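Local structure of glycosyl hydrolase family 2, TIM barrel domain protein (6DXU) at residues R407-M412 with D454-L459; Q415-P420 with R458-R463; K147-S152 with G160-S165; G46-V51 with Y122-H127. The protein probably hydrolyses beta-D-glucuronides to release glucuronic acid, as a family 2 glycoside hydrolase from a human gut bacterium. All coordinates share one frame; numbering follows the deposited sequence.

Contact 1 of 4, residues R407-M412 with D454-L459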
loop_
_atom_site.group_PDB
_atom_site.type_symbol
_atom_site.label_atom_id
_atom_site.label_comp_id
_atom_site.label_asym_id
_atom_site.label_seq_id
_atom_site.Cartn_x
_atom_site.Cartn_y
_atom_site.Cartn_z
ATOM N N ARG D 407 -7.423 -15.624 -15.250
ATOM C CA ARG D 407 -6.397 -15.154 -16.174
ATOM C C ARG D 407 -5.773 -16.309 -16.939
ATOM O O ARG D 407 -5.532 -16.205 -18.148
ATOM C CB ARG D 407 -5.328 -14.383 -15.403
ATOM C CG ARG D 407 -4.192 -13.860 -16.267
ATOM C CD ARG D 407 -3.236 -12.994 -15.431
ATOM N NE ARG D 407 -2.524 -13.773 -14.407
ATOM C CZ ARG D 407 -2.687 -13.627 -13.092
ATOM N NH1 ARG D 407 -3.535 -12.721 -12.616
ATOM N NH2 ARG D 407 -1.983 -14.373 -12.244
ATOM N N MET D 408 -5.467 -17.409 -16.246
ATOM C CA MET D 408 -4.855 -18.534 -16.937
ATOM C C MET D 408 -5.836 -19.219 -17.877
ATOM O O MET D 408 -5.423 -19.751 -18.910
ATOM C CB MET D 408 -4.284 -19.523 -15.930
ATOM C CG MET D 408 -3.112 -18.930 -15.133
ATOM S SD MET D 408 -2.279 -20.143 -14.093
ATOM C CE MET D 408 -1.161 -20.926 -15.272
ATOM N N LEU D 409 -7.125 -19.241 -17.536
ATOM C CA LEU D 409 -8.101 -19.788 -18.470
ATOM C C LEU D 409 -8.183 -18.929 -19.722
ATOM O O LEU D 409 -8.124 -19.442 -20.851
ATOM C CB LEU D 409 -9.471 -19.905 -17.796
ATOM C CG LEU D 409 -10.635 -20.393 -18.672
ATOM C CD1 LEU D 409 -10.377 -21.795 -19.254
ATOM C CD2 LEU D 409 -11.954 -20.368 -17.910
ATOM N N ALA D 410 -8.306 -17.611 -19.538
ATOM C CA ALA D 410 -8.376 -16.702 -20.680
ATOM C C ALA D 410 -7.106 -16.774 -21.516
ATOM O O ALA D 410 -7.171 -16.846 -22.749
ATOM C CB ALA D 410 -8.630 -15.265 -20.199
ATOM N N ASN D 411 -5.939 -16.786 -20.863
ATOM C CA ASN D 411 -4.684 -16.858 -21.602
ATOM C C ASN D 411 -4.604 -18.146 -22.422
ATOM O O ASN D 411 -4.201 -18.124 -23.589
ATOM C CB ASN D 411 -3.493 -16.767 -20.638
ATOM C CG ASN D 411 -3.207 -15.342 -20.168
ATOM O OD1 ASN D 411 -3.787 -14.378 -20.674
ATOM N ND2 ASN D 411 -2.308 -15.208 -19.182
ATOM N N MET D 412 -4.991 -19.278 -21.826
ATOM C CA MET D 412 -4.905 -20.556 -22.524
ATOM C C MET D 412 -5.792 -20.571 -23.764
ATOM O O MET D 412 -5.379 -21.025 -24.838
ATOM C CB MET D 412 -5.295 -21.686 -21.569
ATOM C CG MET D 412 -5.319 -23.054 -22.218
ATOM S SD MET D 412 -5.673 -24.350 -21.015
ATOM C CE MET D 412 -7.383 -23.993 -20.577
ATOM N N ASP D 454 -18.630 -20.266 -17.881
ATOM C CA ASP D 454 -19.242 -19.187 -18.643
ATOM C C ASP D 454 -18.188 -18.395 -19.398
ATOM O O ASP D 454 -18.410 -17.980 -20.539
ATOM C CB ASP D 454 -20.033 -18.262 -17.714
ATOM C CG ASP D 454 -21.284 -18.920 -17.157
ATOM O OD1 ASP D 454 -21.719 -19.945 -17.725
ATOM O OD2 ASP D 454 -21.833 -18.404 -16.159
ATOM N N MET D 455 -17.029 -18.169 -18.776
ATOM C CA MET D 455 -15.968 -17.432 -19.457
ATOM C C MET D 455 -15.445 -18.201 -20.666
ATOM O O MET D 455 -15.205 -17.609 -21.725
ATOM C CB MET D 455 -14.823 -17.124 -18.480
ATOM C CG MET D 455 -13.682 -16.303 -19.093
ATOM S SD MET D 455 -12.301 -16.045 -17.930
ATOM C CE MET D 455 -13.194 -16.247 -16.409
ATOM N N ALA D 456 -15.242 -19.515 -20.527
ATOM C CA ALA D 456 -14.775 -20.311 -21.665
ATOM C C ALA D 456 -15.731 -20.203 -22.845
ATOM O O ALA D 456 -15.299 -20.023 -23.991
ATOM C CB ALA D 456 -14.603 -21.774 -21.261
ATOM N N HIS D 457 -17.035 -20.314 -22.582
ATOM C CA HIS D 457 -18.012 -20.221 -23.664
ATOM C C HIS D 457 -18.125 -18.809 -24.204
ATOM O O HIS D 457 -18.379 -18.632 -25.405
ATOM C CB HIS D 457 -19.362 -20.772 -23.194
ATOM C CG HIS D 457 -19.437 -22.266 -23.274
ATOM N ND1 HIS D 457 -19.689 -22.932 -24.457
ATOM C CD2 HIS D 457 -19.176 -23.226 -22.353
ATOM C CE1 HIS D 457 -19.635 -24.236 -24.247
ATOM N NE2 HIS D 457 -19.324 -24.439 -22.980
ATOM N N ARG D 458 -17.920 -17.799 -23.345
ATOM C CA ARG D 458 -17.875 -16.424 -23.820
ATOM C C ARG D 458 -16.693 -16.236 -24.766
ATOM O O ARG D 458 -16.832 -15.630 -25.830
ATOM C CB ARG D 458 -17.775 -15.471 -22.615
ATOM C CG ARG D 458 -18.904 -14.456 -22.417
ATOM C CD ARG D 458 -19.301 -14.170 -20.927
ATOM N NE ARG D 458 -18.325 -14.474 -19.865
ATOM C CZ ARG D 458 -18.679 -14.857 -18.632
ATOM N NH1 ARG D 458 -19.970 -14.984 -18.341
ATOM N NH2 ARG D 458 -17.769 -15.102 -17.682
ATOM N N LEU D 459 -15.541 -16.819 -24.433
ATOM C CA LEU D 459 -14.349 -16.647 -25.257
ATOM C C LEU D 459 -14.366 -17.530 -26.505
ATOM O O LEU D 459 -13.869 -17.126 -27.561
ATOM C CB LEU D 459 -13.106 -16.946 -24.416
ATOM C CG LEU D 459 -12.792 -15.896 -23.354
ATOM C CD1 LEU D 459 -11.647 -16.356 -22.459
ATOM C CD2 LEU D 459 -12.454 -14.586 -24.060
#

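Contact 2 of 4, residues Q415-P420 with R458-R463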
loop_
_atom_site.group_PDB
_atom_site.type_symbol
_atom_site.label_atom_id
_atom_site.label_comp_id
_atom_site.label_asym_id
_atom_site.label_seq_id
_atom_site.Cartn_x
_atom_site.Cartn_y
_atom_site.Cartn_z
ATOM N N GLN D 415 -4.452 -18.031 -26.347
ATOM C CA GLN D 415 -3.186 -18.426 -26.958
ATOM C C GLN D 415 -3.308 -19.670 -27.835
ATOM O O GLN D 415 -2.609 -19.754 -28.845
ATOM C CB GLN D 415 -2.120 -18.649 -25.884
ATOM C CG GLN D 415 -1.682 -17.321 -25.263
ATOM C CD GLN D 415 -0.872 -17.489 -24.009
ATOM O OE1 GLN D 415 -0.295 -18.543 -23.769
ATOM N NE2 GLN D 415 -0.806 -16.423 -23.202
ATOM N N HIS D 416 -4.175 -20.631 -27.493
ATOM C CA HIS D 416 -4.254 -21.898 -28.229
ATOM C C HIS D 416 -5.524 -22.032 -29.061
ATOM O O HIS D 416 -5.796 -23.118 -29.591
ATOM C CB HIS D 416 -4.135 -23.078 -27.261
ATOM C CG HIS D 416 -2.762 -23.227 -26.688
ATOM N ND1 HIS D 416 -2.461 -24.118 -25.677
ATOM C CD2 HIS D 416 -1.598 -22.611 -27.009
ATOM C CE1 HIS D 416 -1.179 -24.014 -25.374
ATOM N NE2 HIS D 416 -0.629 -23.119 -26.175
ATOM N N HIS D 417 -6.277 -20.941 -29.217
ATOM C CA HIS D 417 -7.559 -20.963 -29.925
ATOM C C HIS D 417 -7.455 -21.550 -31.327
ATOM O O HIS D 417 -8.390 -22.208 -31.801
ATOM C CB HIS D 417 -8.095 -19.536 -30.016
ATOM C CG HIS D 417 -9.238 -19.372 -30.960
ATOM N ND1 HIS D 417 -9.059 -19.070 -32.293
ATOM C CD2 HIS D 417 -10.577 -19.406 -30.755
ATOM C CE1 HIS D 417 -10.239 -18.971 -32.880
ATOM N NE2 HIS D 417 -11.178 -19.164 -31.968
ATOM N N ASN D 418 -6.358 -21.283 -32.030
ATOM C CA ASN D 418 -6.316 -21.631 -33.447
ATOM C C ASN D 418 -5.988 -23.097 -33.702
ATOM O O ASN D 418 -6.107 -23.542 -34.853
ATOM C CB ASN D 418 -5.293 -20.763 -34.201
ATOM C CG ASN D 418 -5.589 -19.263 -34.102
ATOM O OD1 ASN D 418 -6.736 -18.849 -33.957
ATOM N ND2 ASN D 418 -4.536 -18.448 -34.179
ATOM N N HIS D 419 -5.562 -23.856 -32.689
ATOM C CA HIS D 419 -5.133 -25.233 -32.940
ATOM C C HIS D 419 -6.314 -26.145 -33.248
ATOM O O HIS D 419 -7.150 -26.372 -32.366
ATOM C CB HIS D 419 -4.364 -25.782 -31.739
ATOM C CG HIS D 419 -3.069 -25.080 -31.505
ATOM N ND1 HIS D 419 -1.971 -25.268 -32.315
ATOM C CD2 HIS D 419 -2.707 -24.155 -30.582
ATOM C CE1 HIS D 419 -0.982 -24.497 -31.892
ATOM N NE2 HIS D 419 -1.399 -23.820 -30.837
ATOM N N PRO D 420 -6.399 -26.743 -34.437
ATOM C CA PRO D 420 -7.522 -27.662 -34.696
ATOM C C PRO D 420 -7.526 -28.874 -33.775
ATOM O O PRO D 420 -8.592 -29.460 -33.543
ATOM C CB PRO D 420 -7.336 -28.056 -36.174
ATOM C CG PRO D 420 -5.888 -27.822 -36.448
ATOM C CD PRO D 420 -5.508 -26.618 -35.603
ATOM N N ARG D 458 -17.920 -17.799 -23.345
ATOM C CA ARG D 458 -17.875 -16.424 -23.820
ATOM C C ARG D 458 -16.693 -16.236 -24.766
ATOM O O ARG D 458 -16.832 -15.630 -25.830
ATOM C CB ARG D 458 -17.775 -15.471 -22.615
ATOM C CG ARG D 458 -18.904 -14.456 -22.417
ATOM C CD ARG D 458 -19.301 -14.170 -20.927
ATOM N NE ARG D 458 -18.325 -14.474 -19.865
ATOM C CZ ARG D 458 -18.679 -14.857 -18.632
ATOM N NH1 ARG D 458 -19.970 -14.984 -18.341
ATOM N NH2 ARG D 458 -17.769 -15.102 -17.682
ATOM N N LEU D 459 -15.541 -16.819 -24.433
ATOM C CA LEU D 459 -14.349 -16.647 -25.257
ATOM C C LEU D 459 -14.366 -17.530 -26.505
ATOM O O LEU D 459 -13.869 -17.126 -27.561
ATOM C CB LEU D 459 -13.106 -16.946 -24.416
ATOM C CG LEU D 459 -12.792 -15.896 -23.354
ATOM C CD1 LEU D 459 -11.647 -16.356 -22.459
ATOM C CD2 LEU D 459 -12.454 -14.586 -24.060
ATOM N N ASP D 460 -14.897 -18.746 -26.403
ATOM C CA ASP D 460 -14.759 -19.711 -27.500
ATOM C C ASP D 460 -15.883 -20.741 -27.358
ATOM O O ASP D 460 -15.697 -21.776 -26.717
ATOM C CB ASP D 460 -13.399 -20.387 -27.461
ATOM C CG ASP D 460 -13.254 -21.468 -28.515
ATOM O OD1 ASP D 460 -14.013 -21.460 -29.515
ATOM O OD2 ASP D 460 -12.376 -22.342 -28.335
ATOM N N ASP D 461 -17.019 -20.472 -27.992
ATOM C CA ASP D 461 -18.119 -21.418 -27.873
ATOM C C ASP D 461 -18.014 -22.580 -28.852
ATOM O O ASP D 461 -18.965 -23.361 -28.953
ATOM C CB ASP D 461 -19.472 -20.714 -28.042
ATOM C CG ASP D 461 -19.744 -20.288 -29.475
ATOM O OD1 ASP D 461 -20.928 -20.056 -29.807
ATOM O OD2 ASP D 461 -18.794 -20.253 -30.285
ATOM N N THR D 462 -16.916 -22.701 -29.595
ATOM C CA THR D 462 -16.757 -23.837 -30.494
ATOM C C THR D 462 -16.163 -25.045 -29.797
ATOM O O THR D 462 -16.003 -26.094 -30.431
ATOM C CB THR D 462 -15.865 -23.490 -31.696
ATOM O OG1 THR D 462 -14.484 -23.482 -31.292
ATOM C CG2 THR D 462 -16.250 -22.145 -32.298
ATOM N N ARG D 463 -15.779 -24.928 -28.529
ATOM C CA ARG D 463 -15.190 -26.070 -27.852
ATOM C C ARG D 463 -15.969 -26.379 -26.577
ATOM O O ARG D 463 -16.758 -25.564 -26.088
ATOM C CB ARG D 463 -13.713 -25.799 -27.584
ATOM C CG ARG D 463 -12.970 -25.739 -28.934
ATOM C CD ARG D 463 -11.559 -25.449 -28.707
ATOM N NE ARG D 463 -10.698 -25.619 -29.874
ATOM C CZ ARG D 463 -10.230 -24.619 -30.604
ATOM N NH1 ARG D 463 -10.572 -23.367 -30.310
ATOM N NH2 ARG D 463 -9.376 -24.872 -31.587
HETATM O O HOH W 1 -13.956 -19.503 -31.489
#

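Contact 3 of 4, residues K147-S152 with G160-S165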
loop_
_atom_site.group_PDB
_atom_site.type_symbol
_atom_site.label_atom_id
_atom_site.label_comp_id
_atom_site.label_asym_id
_atom_site.label_seq_id
_atom_site.Cartn_x
_atom_site.Cartn_y
_atom_site.Cartn_z
ATOM N N LYS D 147 16.755 1.345 -23.962
ATOM C CA LYS D 147 17.200 2.675 -24.373
ATOM C C LYS D 147 17.665 3.495 -23.169
ATOM O O LYS D 147 18.726 4.132 -23.202
ATOM C CB LYS D 147 16.073 3.385 -25.122
ATOM C CG LYS D 147 16.407 4.815 -25.523
ATOM C CD LYS D 147 15.232 5.457 -26.273
ATOM C CE LYS D 147 15.465 6.950 -26.505
ATOM N N ALA D 148 16.886 3.484 -22.094
ATOM C CA ALA D 148 17.265 4.264 -20.913
ATOM C C ALA D 148 18.587 3.768 -20.332
ATOM O O ALA D 148 19.446 4.568 -19.937
ATOM C CB ALA D 148 16.150 4.200 -19.870
ATOM N N PHE D 149 18.781 2.448 -20.295
ATOM C CA PHE D 149 20.041 1.915 -19.793
ATOM C C PHE D 149 21.203 2.314 -20.685
ATOM O O PHE D 149 22.270 2.711 -20.193
ATOM C CB PHE D 149 19.989 0.394 -19.678
ATOM C CG PHE D 149 21.344 -0.225 -19.486
ATOM C CD1 PHE D 149 21.993 -0.148 -18.271
ATOM C CD2 PHE D 149 21.974 -0.886 -20.541
ATOM C CE1 PHE D 149 23.250 -0.705 -18.094
ATOM C CE2 PHE D 149 23.224 -1.451 -20.370
ATOM C CZ PHE D 149 23.866 -1.362 -19.148
ATOM N N LEU D 150 21.035 2.164 -22.003
ATOM C CA LEU D 150 22.147 2.426 -22.904
ATOM C C LEU D 150 22.557 3.888 -22.877
ATOM O O LEU D 150 23.728 4.209 -23.114
ATOM C CB LEU D 150 21.776 2.000 -24.328
ATOM C CG LEU D 150 21.727 0.488 -24.586
ATOM C CD1 LEU D 150 21.323 0.181 -26.063
ATOM C CD2 LEU D 150 23.044 -0.182 -24.204
ATOM N N GLY D 151 21.627 4.785 -22.540
ATOM C CA GLY D 151 21.951 6.191 -22.466
ATOM C C GLY D 151 22.559 6.643 -21.155
ATOM O O GLY D 151 22.884 7.820 -21.020
ATOM N N SER D 152 22.798 5.733 -20.216
ATOM C CA SER D 152 23.279 6.071 -18.885
ATOM C C SER D 152 24.789 5.896 -18.787
ATOM O O SER D 152 25.408 5.189 -19.576
ATOM C CB SER D 152 22.603 5.186 -17.842
ATOM O OG SER D 152 23.207 3.908 -17.876
ATOM N N GLY D 160 28.781 -2.731 -24.031
ATOM C CA GLY D 160 27.796 -2.721 -25.090
ATOM C C GLY D 160 26.652 -3.689 -24.914
ATOM O O GLY D 160 25.669 -3.607 -25.663
ATOM N N LYS D 161 26.734 -4.598 -23.955
ATOM C CA LYS D 161 25.632 -5.516 -23.716
ATOM C C LYS D 161 24.697 -4.957 -22.649
ATOM O O LYS D 161 24.999 -3.969 -21.994
ATOM C CB LYS D 161 26.145 -6.893 -23.322
ATOM C CG LYS D 161 26.956 -7.565 -24.436
ATOM C CD LYS D 161 27.418 -8.941 -24.010
ATOM C CE LYS D 161 28.226 -9.607 -25.113
ATOM N NZ LYS D 161 28.598 -11.001 -24.743
ATOM N N VAL D 162 23.535 -5.588 -22.509
ATOM C CA VAL D 162 22.493 -5.140 -21.590
ATOM C C VAL D 162 22.283 -6.228 -20.542
ATOM O O VAL D 162 21.959 -7.365 -20.896
ATOM C CB VAL D 162 21.175 -4.840 -22.321
ATOM C CG1 VAL D 162 20.087 -4.426 -21.319
ATOM C CG2 VAL D 162 21.395 -3.769 -23.398
ATOM N N PRO D 163 22.441 -5.937 -19.250
ATOM C CA PRO D 163 22.238 -6.983 -18.245
ATOM C C PRO D 163 20.751 -7.254 -18.082
ATOM O O PRO D 163 19.959 -6.351 -17.796
ATOM C CB PRO D 163 22.855 -6.387 -16.967
ATOM C CG PRO D 163 22.808 -4.921 -17.174
ATOM C CD PRO D 163 22.850 -4.654 -18.653
ATOM N N LEU D 164 20.394 -8.518 -18.226
ATOM C CA LEU D 164 19.044 -9.012 -18.035
ATOM C C LEU D 164 19.106 -9.944 -16.839
ATOM O O LEU D 164 19.900 -10.888 -16.835
ATOM C CB LEU D 164 18.560 -9.757 -19.289
ATOM C CG LEU D 164 17.226 -10.492 -19.179
ATOM C CD1 LEU D 164 16.101 -9.526 -18.880
ATOM C CD2 LEU D 164 16.927 -11.288 -20.467
ATOM N N SER D 165 18.294 -9.670 -15.823
ATOM C CA SER D 165 18.261 -10.487 -14.622
ATOM C C SER D 165 16.814 -10.881 -14.403
ATOM O O SER D 165 15.918 -10.035 -14.497
ATOM C CB SER D 165 18.804 -9.721 -13.393
ATOM O OG SER D 165 20.053 -9.109 -13.708
#

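Contact 4 of 4, residues G46-V51 with Y122-H127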
loop_
_atom_site.group_PDB
_atom_site.type_symbol
_atom_site.label_atom_id
_atom_site.label_comp_id
_atom_site.label_asym_id
_atom_site.label_seq_id
_atom_site.Cartn_x
_atom_site.Cartn_y
_atom_site.Cartn_z
ATOM N N GLY D 46 18.575 -7.659 -3.449
ATOM C CA GLY D 46 18.078 -6.559 -4.257
ATOM C C GLY D 46 18.708 -6.647 -5.629
ATOM O O GLY D 46 19.736 -7.293 -5.817
ATOM N N ILE D 47 18.072 -5.985 -6.605
ATOM C CA ILE D 47 18.536 -6.100 -7.993
ATOM C C ILE D 47 19.977 -5.620 -8.131
ATOM O O ILE D 47 20.719 -6.105 -8.991
ATOM C CB ILE D 47 17.585 -5.337 -8.951
ATOM C CG1 ILE D 47 17.986 -5.539 -10.428
ATOM C CG2 ILE D 47 17.558 -3.866 -8.619
ATOM C CD1 ILE D 47 18.083 -7.004 -10.863
ATOM N N TRP D 48 20.411 -4.688 -7.275
ATOM C CA TRP D 48 21.787 -4.202 -7.374
ATOM C C TRP D 48 22.815 -5.334 -7.273
ATOM O O TRP D 48 23.889 -5.260 -7.888
ATOM C CB TRP D 48 22.047 -3.147 -6.296
ATOM C CG TRP D 48 23.419 -2.530 -6.414
ATOM C CD1 TRP D 48 24.414 -2.555 -5.475
ATOM C CD2 TRP D 48 23.927 -1.773 -7.519
ATOM N NE1 TRP D 48 25.517 -1.872 -5.937
ATOM C CE2 TRP D 48 25.250 -1.395 -7.194
ATOM C CE3 TRP D 48 23.404 -1.406 -8.769
ATOM C CZ2 TRP D 48 26.054 -0.657 -8.063
ATOM C CZ3 TRP D 48 24.202 -0.675 -9.631
ATOM C CH2 TRP D 48 25.514 -0.311 -9.278
ATOM N N GLU D 49 22.524 -6.381 -6.496
ATOM C CA GLU D 49 23.487 -7.466 -6.363
ATOM C C GLU D 49 23.702 -8.201 -7.680
ATOM O O GLU D 49 24.762 -8.804 -7.875
ATOM C CB GLU D 49 23.051 -8.454 -5.273
ATOM C CG GLU D 49 23.105 -7.864 -3.846
ATOM C CD GLU D 49 23.060 -8.934 -2.752
ATOM O OE1 GLU D 49 22.428 -9.987 -2.968
ATOM O OE2 GLU D 49 23.622 -8.697 -1.654
ATOM N N ALA D 50 22.729 -8.168 -8.584
ATOM C CA ALA D 50 22.889 -8.855 -9.856
ATOM C C ALA D 50 23.774 -8.095 -10.835
ATOM O O ALA D 50 24.354 -8.727 -11.736
ATOM C CB ALA D 50 21.522 -9.112 -10.506
ATOM N N VAL D 51 23.899 -6.776 -10.684
ATOM C CA VAL D 51 24.529 -5.927 -11.694
ATOM C C VAL D 51 25.675 -5.082 -11.147
ATOM O O VAL D 51 26.331 -4.375 -11.922
ATOM C CB VAL D 51 23.491 -5.014 -12.376
ATOM C CG1 VAL D 51 22.437 -5.856 -13.096
ATOM C CG2 VAL D 51 22.841 -4.076 -11.352
ATOM N N TYR D 122 14.142 -7.899 -14.890
ATOM C CA TYR D 122 14.854 -6.640 -14.702
ATOM C C TYR D 122 15.790 -6.370 -15.869
ATOM O O TYR D 122 16.516 -7.264 -16.319
ATOM C CB TYR D 122 15.683 -6.646 -13.421
ATOM C CG TYR D 122 14.864 -6.798 -12.184
ATOM C CD1 TYR D 122 14.464 -8.050 -11.759
ATOM C CD2 TYR D 122 14.470 -5.674 -11.438
ATOM C CE1 TYR D 122 13.700 -8.195 -10.613
ATOM C CE2 TYR D 122 13.715 -5.816 -10.286
ATOM C CZ TYR D 122 13.331 -7.088 -9.889
ATOM O OH TYR D 122 12.579 -7.265 -8.752
ATOM N N VAL D 123 15.771 -5.131 -16.342
ATOM C CA VAL D 123 16.764 -4.609 -17.276
ATOM C C VAL D 123 17.621 -3.626 -16.489
ATOM O O VAL D 123 17.118 -2.593 -16.028
ATOM C CB VAL D 123 16.094 -3.935 -18.484
ATOM C CG1 VAL D 123 17.135 -3.183 -19.309
ATOM C CG2 VAL D 123 15.338 -4.978 -19.331
ATOM N N TYR D 124 18.909 -3.949 -16.322
ATOM C CA TYR D 124 19.759 -3.270 -15.343
ATOM C C TYR D 124 19.021 -3.262 -14.002
ATOM O O TYR D 124 18.655 -4.331 -13.506
ATOM C CB TYR D 124 20.135 -1.860 -15.822
ATOM C CG TYR D 124 21.268 -1.217 -15.045
ATOM C CD1 TYR D 124 22.448 -1.908 -14.769
ATOM C CD2 TYR D 124 21.127 0.068 -14.537
ATOM C CE1 TYR D 124 23.478 -1.304 -14.028
ATOM C CE2 TYR D 124 22.133 0.671 -13.796
ATOM C CZ TYR D 124 23.303 -0.011 -13.550
ATOM O OH TYR D 124 24.291 0.617 -12.809
ATOM N N THR D 125 18.756 -2.089 -13.419
ATOM C CA THR D 125 18.080 -2.023 -12.128
ATOM C C THR D 125 16.580 -1.772 -12.246
ATOM O O THR D 125 15.922 -1.550 -11.226
ATOM C CB THR D 125 18.707 -0.941 -11.245
ATOM O OG1 THR D 125 18.657 0.313 -11.931
ATOM C CG2 THR D 125 20.160 -1.296 -10.909
ATOM N N THR D 126 16.031 -1.769 -13.454
ATOM C CA THR D 126 14.635 -1.400 -13.666
ATOM C C THR D 126 13.769 -2.649 -13.765
ATOM O O THR D 126 14.024 -3.528 -14.596
ATOM C CB THR D 126 14.496 -0.527 -14.915
ATOM O OG1 THR D 126 15.171 0.719 -14.687
ATOM C CG2 THR D 126 13.031 -0.244 -15.236
ATOM N N HIS D 127 12.762 -2.726 -12.918
ATOM C CA HIS D 127 11.771 -3.792 -13.001
ATOM C C HIS D 127 10.855 -3.536 -14.200
ATOM O O HIS D 127 10.169 -2.508 -14.252
ATOM C CB HIS D 127 11.016 -3.847 -11.674
ATOM C CG HIS D 127 10.025 -4.965 -11.564
ATOM N ND1 HIS D 127 8.667 -4.769 -11.680
ATOM C CD2 HIS D 127 10.198 -6.295 -11.391
ATOM C CE1 HIS D 127 8.043 -5.925 -11.550
ATOM N NE2 HIS D 127 8.947 -6.870 -11.372
#

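Contact 1 of 4, residues R407-M412 with D454-L459
With CG turned anti to its own backbone carbonyl carbon (chi1 -71°), Leu459 brings CD1 against Ala410, while Met455, extended from its backbone N through CB and CG to SD, carries its sulfur to Leu409 and Ala410. The two segments belong to consecutive helices, 399-416 and 442-459, in the outer layer of the TIM barrel, so the pair illustrates how neighbouring helices on the outside of the barrel lie side by side. Their local axes run nearly parallel, 10.2 Å apart at closest approach and crossing at -25°. No hydrogen bond joins the segments, and the side chains that meet are all apolar. Met455 SD sits 4.3 Å from Leu409 CD2 and 4.4 Å from Ala410 CB, so a single thioether spans two adjacent residues of the facing helix. The same Leu409 methyl also reaches Ala456, its CD2 lying 4.5 Å from Ala456 CB; here the small alanine lets the leucine tip come up to the helix backbone. On their inner side the helices rest on the barrel strands, Leu409 touching Leu427 and Ala456 touching Thr465. Beyond the pair, Arg458 forms a salt bridge with Asp264 of a second subunit. The closest approach between the two segments belongs to Leu459, whose CD1 lies against the backbone of the opposite helix, 3.7 Å from Ala410 CA.

Contact 2 of 4, residues Q415-P420 with R458-R463
His417 O is gripped end-on by the guanidinium of Arg463, at 2.9 Å from NH1 and 2.8 Å from NH2. NH1 arrives in the carbonyl plane on a lone pair, whereas NH2 stands above that plane; NH2 also makes a weak bond to His419 O. Asp460 OD2 takes the other hydrogen of Arg463 NH1 in a salt bridge of 2.9 Å, nearly straight at 163°. These groups occupy the turns that lead from helices 399-416 and 442-459 into the next strands of the TIM barrel. Asp460 OD1 in turn closes an Asx turn by accepting from Thr462 N, and takes Thr462 OG1 on its syn lone pair. A leucine in place of Arg463 would probably leave the His417 carbonyl without its two donors and the Asp460 carboxylate without its cationic mate. Further out, a water links Asp460 OD1 to His417 NE2, and His417 ND1 donates to Asn418 OD1 in the plane of its ring, 2.9 Å away. Asn418 is itself held through ND2 by Glu303, while Arg463 NE donates to Val422 O.

Contact 3 of 4, residues K147-S152 with G160-S165
Lys161 meets Phe149 through its backbone: its O lies at the ring edge, 3.5 Å from Phe149 CE2. Val162 follows, and both its methyls lie near the same ring atom, Val162 CG1 and Val162 CG2 each 4.1 Å from Phe149 CD2. Val162 CG2 also comes to 4.0 Å from Leu150 CD2, the leucine crossing it at about a right angle. Pro163 then presents its CD to a face of the aromatic ring in a CH-pi contact, 3.9 Å from the Phe149 centroid and 30° off the ring normal. The phenylalanine reaches all three residues because its CG stands anti to the backbone N (chi1 166°), which sends the ring out from the helix toward the strand. Replacing Phe149 with an alanine would probably open a gap beneath Pro163 CD and beside Val162. At the helix end, Ser152 folds back so that its N and OG both donate to Phe149 O. In the sugar-binding domain the short helix thus covers the start of strand 162-169, which runs in an antiparallel sheet between strands 90-97 and 118-123, and the Phe149 ring also meets Tyr124 just beyond the latter strand.

Contact 4 of 4, residues G46-V51 with Y122-H127
Ile47 slides past Tyr122, its CB over one face of the ring and 4.0 Å from Tyr122 CD2. From there the two branches part. Ile47 CG2 turns to the backbone of Thr125, 3.9 Å from Thr125 O. Ile47 CG1, anti to the backbone N (chi1 -175°), passes 3.4 Å from Tyr124 O, and the terminal Ile47 CD1 comes down at the root of the tyrosine ring, 3.5 Å from Tyr122 CG. The surface that Ile47 covers is a beta hairpin: strands 118-123 and 126-132 are joined by a type II' turn from Val123 to Thr126, with Tyr124 and Thr125 at its corners. Val51, four residues on, sets its CG2 3.9 Å from Thr125 CG2 and the same distance from Tyr124 CE1. Trp48 lies alongside Tyr124, pointing the same way; the phenol oxygen lies in the indole plane at its edge, a van der Waals contact with Trp48 CZ3 3.4 Å from Tyr124 OH. Trp48 NE1 hydrogen-bonds to Asn435 OD1 of a neighbouring subunit.

In the fold
From the N terminus, contact 4 closes first, bringing residues 46-51, with the short helix 48-51, against the hairpin turn after strand 118-123. Contact 3 follows in series, a short closure returning helix 143-150 to strand 162-169. The two join in one sheet, where these strands are neighbours: Ser165 O lies 2.8 Å from Tyr122 N, a probable hydrogen bond. Contacts 1 and 2 come much later, in the TIM barrel, with centres about 34 to 39 Å from those of the first pair. They interleave rather than nest: contact 2 opens inside the span of contact 1 and closes just beyond it, sharing Arg458 and Leu459. Together they bind two successive barrel helices along their sides and at their ends.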